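Local coordinates for protein methyltransferase (Geobacter sulfurreducens PCA, PDB 3C3P) that probably transfers a methyl group from S-adenosyl-L-methionine to an oxygen atom of its substrate, at residues A[182-194]-A[198-210]. Numbering follows the deposited sequence. Where two conformers were deposited one is given.
With EDO (1,2-ethanediol), chain L.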
loop_
_atom_site.group_PDB
_atom_site.type_symbol
_atom_site.label_atom_id
_atom_site.label_comp_id
_atom_site.label_asym_id
_atom_site.label_seq_id
_atom_site.Cartn_x
_atom_site.Cartn_y
_atom_site.Cartn_z
ATOM N N PHE A 182 13.359 6.812 12.501
ATOM C CA PHE A 182 11.988 6.337 12.760
ATOM C C PHE A 182 11.801 4.924 12.228
ATOM O O PHE A 182 11.068 4.115 12.795
ATOM C CB PHE A 182 10.952 7.334 12.234
ATOM C CG PHE A 182 9.558 7.004 12.647
ATOM C CD1 PHE A 182 9.285 6.656 13.960
ATOM C CD2 PHE A 182 8.517 7.159 11.781
ATOM C CE1 PHE A 182 7.976 6.361 14.361
ATOM C CE2 PHE A 182 7.229 6.880 12.184
ATOM C CZ PHE A 182 6.967 6.479 13.472
ATOM N N ASN A 183 12.501 4.621 11.138
ATOM C CA ASN A 183 12.426 3.292 10.554
ATOM C C ASN A 183 12.857 2.238 11.573
ATOM O O ASN A 183 12.223 1.200 11.732
ATOM C CB ASN A 183 13.360 3.154 9.340
ATOM C CG ASN A 183 13.022 4.101 8.226
ATOM O OD1 ASN A 183 11.902 4.609 8.147
ATOM N ND2 ASN A 183 13.979 4.320 7.326
ATOM N N HIS A 184 13.938 2.546 12.279
ATOM C CA HIS A 184 14.534 1.612 13.265
ATOM C C HIS A 184 13.664 1.476 14.473
ATOM O O HIS A 184 13.565 0.402 15.059
ATOM C CB HIS A 184 15.947 2.019 13.614
ATOM C CG HIS A 184 16.851 2.007 12.429
ATOM N ND1 HIS A 184 17.765 1.003 12.198
ATOM C CD2 HIS A 184 16.916 2.838 11.360
ATOM C CE1 HIS A 184 18.401 1.260 11.069
ATOM N NE2 HIS A 184 17.896 2.356 10.531
ATOM N N HIS A 185 13.025 2.579 14.828
ATOM C CA HIS A 185 12.113 2.590 15.966
ATOM C C HIS A 185 10.839 1.796 15.694
ATOM O O HIS A 185 10.520 0.816 16.355
ATOM C CB HIS A 185 11.679 4.019 16.283
ATOM C CG HIS A 185 10.666 4.107 17.391
ATOM N ND1 HIS A 185 11.016 4.066 18.729
ATOM C CD2 HIS A 185 9.316 4.210 17.356
ATOM C CE1 HIS A 185 9.924 4.167 19.468
ATOM N NE2 HIS A 185 8.879 4.243 18.662
ATOM N N LEU A 186 10.161 2.204 14.646
ATOM C CA LEU A 186 8.835 1.639 14.325
ATOM C C LEU A 186 8.863 0.172 13.993
ATOM O O LEU A 186 7.905 -0.580 14.292
ATOM C CB LEU A 186 8.153 2.434 13.196
ATOM C CG LEU A 186 6.666 2.145 13.030
ATOM C CD1 LEU A 186 5.954 2.509 14.321
ATOM C CD2 LEU A 186 6.116 2.905 11.829
ATOM N N SER A 187 9.985 -0.255 13.451
ATOM C CA SER A 187 10.143 -1.652 13.058
ATOM C C SER A 187 10.225 -2.554 14.274
ATOM O O SER A 187 10.008 -3.777 14.184
ATOM C CB SER A 187 11.394 -1.844 12.199
ATOM O OG SER A 187 12.562 -1.579 12.944
ATOM N N ARG A 188 10.514 -1.943 15.418
ATOM C CA ARG A 188 10.663 -2.672 16.696
ATOM C C ARG A 188 9.460 -2.591 17.570
ATOM O O ARG A 188 9.383 -3.235 18.618
ATOM C CB ARG A 188 11.867 -2.185 17.460
ATOM C CG ARG A 188 13.082 -2.728 16.898
ATOM C CD ARG A 188 14.265 -2.079 17.470
ATOM N NE ARG A 188 15.445 -2.834 17.097
ATOM C CZ ARG A 188 16.051 -2.726 15.930
ATOM N NH1 ARG A 188 15.541 -1.915 14.998
ATOM N NH2 ARG A 188 17.134 -3.453 15.709
ATOM N N ARG A 189 8.509 -1.813 17.117
ATOM C CA ARG A 189 7.259 -1.661 17.857
ATOM C C ARG A 189 6.342 -2.825 17.574
ATOM O O ARG A 189 5.674 -2.900 16.536
ATOM C CB ARG A 189 6.655 -0.320 17.591
ATOM C CG ARG A 189 7.531 0.590 18.355
ATOM C CD ARG A 189 6.973 1.873 18.579
ATOM N NE ARG A 189 5.662 1.789 19.191
ATOM C CZ ARG A 189 5.128 2.804 19.832
ATOM N NH1 ARG A 189 5.869 3.880 20.013
ATOM N NH2 ARG A 189 3.916 2.706 20.333
ATOM N N ARG A 190 6.282 -3.708 18.568
ATOM C CA ARG A 190 5.474 -4.931 18.449
ATOM C C ARG A 190 3.986 -4.667 18.331
ATOM O O ARG A 190 3.212 -5.575 18.057
ATOM C CB ARG A 190 5.726 -5.924 19.599
ATOM C CG ARG A 190 7.097 -6.600 19.576
ATOM C CD ARG A 190 7.036 -7.834 20.453
ATOM N NE ARG A 190 8.272 -8.606 20.539
ATOM C CZ ARG A 190 9.458 -8.218 20.083
ATOM N NH1 ARG A 190 9.619 -7.017 19.544
ATOM N NH2 ARG A 190 10.506 -9.027 20.225
ATOM N N ASP A 191 3.610 -3.417 18.539
ATOM C CA ASP A 191 2.211 -2.977 18.466
ATOM C C ASP A 191 1.839 -2.520 17.068
ATOM O O ASP A 191 0.680 -2.255 16.778
ATOM C CB ASP A 191 1.859 -1.918 19.504
ATOM C CG ASP A 191 2.803 -0.743 19.524
ATOM O OD1 ASP A 191 3.966 -0.874 19.080
ATOM O OD2 ASP A 191 2.357 0.302 20.040
ATOM N N PHE A 192 2.851 -2.488 16.214
ATOM C CA PHE A 192 2.691 -2.146 14.788
ATOM C C PHE A 192 3.286 -3.164 13.837
ATOM O O PHE A 192 4.260 -3.845 14.141
ATOM C CB PHE A 192 3.354 -0.805 14.455
ATOM C CG PHE A 192 2.622 0.374 14.975
ATOM C CD1 PHE A 192 2.830 0.826 16.265
ATOM C CD2 PHE A 192 1.737 1.059 14.164
ATOM C CE1 PHE A 192 2.159 1.926 16.747
ATOM C CE2 PHE A 192 1.037 2.142 14.653
ATOM C CZ PHE A 192 1.273 2.588 15.955
ATOM N N PHE A 193 2.641 -3.273 12.677
ATOM C CA PHE A 193 3.148 -4.082 11.578
ATOM C C PHE A 193 3.626 -3.046 10.537
ATOM O O PHE A 193 2.839 -2.267 9.978
ATOM C CB PHE A 193 2.163 -5.070 10.953
ATOM C CG PHE A 193 2.776 -5.848 9.826
ATOM C CD1 PHE A 193 3.430 -7.050 10.076
ATOM C CD2 PHE A 193 2.761 -5.344 8.517
ATOM C CE1 PHE A 193 4.023 -7.767 9.036
ATOM C CE2 PHE A 193 3.346 -6.038 7.480
ATOM C CZ PHE A 193 3.994 -7.254 7.736
ATOM N N THR A 194 4.911 -3.087 10.232
ATOM C CA THR A 194 5.493 -2.077 9.345
ATOM C C THR A 194 6.228 -2.571 8.104
ATOM O O THR A 194 6.748 -3.662 8.043
ATOM C CB THR A 194 6.553 -1.213 10.186
ATOM O OG1 THR A 194 5.955 -0.659 11.376
ATOM C CG2 THR A 194 7.131 -0.060 9.377
ATOM N N PRO A 198 9.559 1.537 -1.391
ATOM C CA PRO A 198 10.474 2.539 -1.901
ATOM C C PRO A 198 9.994 3.399 -3.074
ATOM O O PRO A 198 10.657 3.445 -4.118
ATOM C CB PRO A 198 11.699 1.707 -2.275
ATOM C CG PRO A 198 11.193 0.443 -2.591
ATOM C CD PRO A 198 9.972 0.179 -1.759
ATOM N N VAL A 199 8.833 4.016 -2.864
ATOM C CA VAL A 199 8.231 4.950 -3.844
ATOM C C VAL A 199 8.693 6.349 -3.447
ATOM O O VAL A 199 8.748 6.693 -2.288
ATOM C CB VAL A 199 6.678 4.902 -3.905
ATOM C CG1 VAL A 199 6.050 5.286 -2.590
ATOM C CG2 VAL A 199 6.164 5.837 -4.999
ATOM N N GLY A 200 9.061 7.151 -4.428
ATOM C CA GLY A 200 9.542 8.509 -4.150
ATOM C C GLY A 200 10.787 8.527 -3.259
ATOM O O GLY A 200 11.803 7.947 -3.576
ATOM N N ASN A 201 10.663 9.207 -2.138
ATOM C CA ASN A 201 11.730 9.330 -1.154
ATOM C C ASN A 201 11.641 8.246 -0.054
ATOM O O ASN A 201 12.342 8.294 0.965
ATOM C CB ASN A 201 11.714 10.737 -0.540
ATOM C CG ASN A 201 12.041 11.824 -1.549
ATOM O OD1 ASN A 201 12.704 11.591 -2.568
ATOM N ND2 ASN A 201 11.609 13.041 -1.241
ATOM N N GLY A 202 10.760 7.277 -0.303
ATOM C CA GLY A 202 10.507 6.150 0.613
ATOM C C GLY A 202 9.320 6.476 1.478
ATOM O O GLY A 202 9.186 7.583 1.976
ATOM N N VAL A 203 8.449 5.496 1.633
ATOM C CA VAL A 203 7.241 5.656 2.431
ATOM C C VAL A 203 7.136 4.540 3.478
ATOM O O VAL A 203 7.057 3.368 3.151
ATOM C CB VAL A 203 5.948 5.676 1.546
ATOM C CG1 VAL A 203 4.692 5.883 2.435
ATOM C CG2 VAL A 203 6.028 6.773 0.448
ATOM N N LEU A 204 7.156 4.945 4.741
ATOM C CA LEU A 204 7.046 4.019 5.857
ATOM C C LEU A 204 5.571 3.867 6.198
ATOM O O LEU A 204 4.850 4.850 6.397
ATOM C CB LEU A 204 7.836 4.531 7.063
ATOM C CG LEU A 204 7.853 3.829 8.417
ATOM C CD1 LEU A 204 8.372 2.398 8.357
ATOM C CD2 LEU A 204 8.746 4.642 9.383
ATOM N N LEU A 205 5.134 2.616 6.250
ATOM C CA LEU A 205 3.750 2.299 6.571
ATOM C C LEU A 205 3.721 1.473 7.838
ATOM O O LEU A 205 4.451 0.471 7.973
ATOM C CB LEU A 205 3.102 1.515 5.421
ATOM C CG LEU A 205 3.103 2.148 4.024
ATOM C CD1 LEU A 205 2.576 1.171 2.929
ATOM C CD2 LEU A 205 2.290 3.421 4.051
ATOM N N GLY A 206 2.890 1.923 8.768
ATOM C CA GLY A 206 2.691 1.226 10.052
ATOM C C GLY A 206 1.227 0.996 10.359
ATOM O O GLY A 206 0.454 1.942 10.545
ATOM N N TYR A 207 0.851 -0.272 10.416
ATOM C CA TYR A 207 -0.515 -0.670 10.737
ATOM C C TYR A 207 -0.581 -1.006 12.212
ATOM O O TYR A 207 0.174 -1.835 12.699
ATOM C CB TYR A 207 -0.921 -1.883 9.911
ATOM C CG TYR A 207 -2.290 -2.432 10.181
ATOM C CD1 TYR A 207 -3.399 -1.900 9.526
ATOM C CD2 TYR A 207 -2.491 -3.480 11.063
ATOM C CE1 TYR A 207 -4.659 -2.385 9.766
ATOM C CE2 TYR A 207 -3.729 -3.968 11.296
ATOM C CZ TYR A 207 -4.816 -3.426 10.628
ATOM O OH TYR A 207 -6.061 -3.927 10.853
ATOM N N ARG A 208 -1.515 -0.381 12.907
ATOM C CA ARG A 208 -1.646 -0.596 14.329
ATOM C C ARG A 208 -2.433 -1.860 14.574
ATOM O O ARG A 208 -3.608 -1.953 14.273
ATOM C CB ARG A 208 -2.276 0.619 14.994
ATOM C CG ARG A 208 -1.887 0.684 16.417
ATOM C CD ARG A 208 -2.094 2.012 16.986
ATOM N NE ARG A 208 -3.460 2.146 17.397
ATOM C CZ ARG A 208 -3.895 2.061 18.645
ATOM N NH1 ARG A 208 -3.082 1.953 19.670
ATOM N NH2 ARG A 208 -5.177 2.175 18.862
ATOM N N LEU A 209 -1.744 -2.827 15.153
ATOM C CA LEU A 209 -2.307 -4.158 15.453
ATOM C C LEU A 209 -3.460 -4.081 16.453
ATOM O O LEU A 209 -3.505 -3.209 17.291
ATOM C CB LEU A 209 -1.177 -5.121 15.878
ATOM C CG LEU A 209 -0.132 -5.413 14.800
ATOM C CD1 LEU A 209 1.037 -6.185 15.382
ATOM C CD2 LEU A 209 -0.739 -6.169 13.627
ATOM N N SER A 210 -4.424 -4.987 16.283
ATOM C CA SER A 210 -5.638 -5.053 17.121
ATOM C C SER A 210 -5.295 -5.260 18.591
ATOM O O SER A 210 -6.035 -4.770 19.441
ATOM C CB SER A 210 -6.567 -6.181 16.666
ATOM O OG SER A 210 -6.938 -6.037 15.307
ATOM O OXT SER A 210 -4.299 -5.899 18.955
HETATM C C1 EDO L . 5.501 -6.615 13.344
HETATM O O1 EDO L . 4.550 -6.835 14.369
HETATM C C2 EDO L . 6.509 -7.743 13.122
HETATM O O2 EDO L . 6.476 -8.230 11.775
HETATM O O HOH W 1 -1.440 -2.114 18.522
#
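The Phe192 ring is sandwiched between Arg208 and Leu186. Over one face lies Arg208 CG, a CH-pi contact 4.0 Å from the ring centroid, while Leu186 CD1 covers the rim of the opposite face. At the ring edge, Gly206 C lies 3.8 Å from Phe192 CD2. Arg208 runs extended through chi1 and chi2, which lays CB, CG and CD along the ring, CD 3.6 Å from Phe192 CZ; the bend at chi3 (84°) then turns the guanidinium away, and its NH2 makes a weak hydrogen bond to Ala151 O. Cut back to an alanine, Phe192 would probably leave the Arg208 methylenes and the Leu186 methyl facing a gap, with the arginine chain freer to turn. The Phe182 ring carries Leu186 CB over one face, and Leu204 CD2 meets the ring obliquely, 3.5 Å from Phe182 CD2. Asn183 OD1 also touches this methyl, while its ND2 bonds Ala161 O and Tyr13 OH of the second subunit. Strands 192-197 and 203-208 form the antiparallel hairpin that ends the seven-stranded, Rossmann-like sheet (order 3-2-1-4-5-7-6) of class I methyltransferases, with helix 181-186 packed on the face that bears Phe192 and Thr194. Phe193 and Tyr207 are the hydrogen-bonded pair: Phe193 N donates to Tyr207 O and Tyr207 N donates back to Phe193 O, each at 2.9 Å. Gly206 faces Thr194 in a non-hydrogen-bonded pair; a CB on this glycine would run into Leu186 CD2. Beyond the strands, Leu209 N donates to Asp191 O (3.0 Å), and one water bridges that oxygen to Leu209 O. The Asp191 carboxylate takes NE and NH2 of Arg189 side-on through its syn lone pairs, a two-pronged salt bridge in the guanidinium plane, between two residues of the type I turn from Arg189 to Phe192.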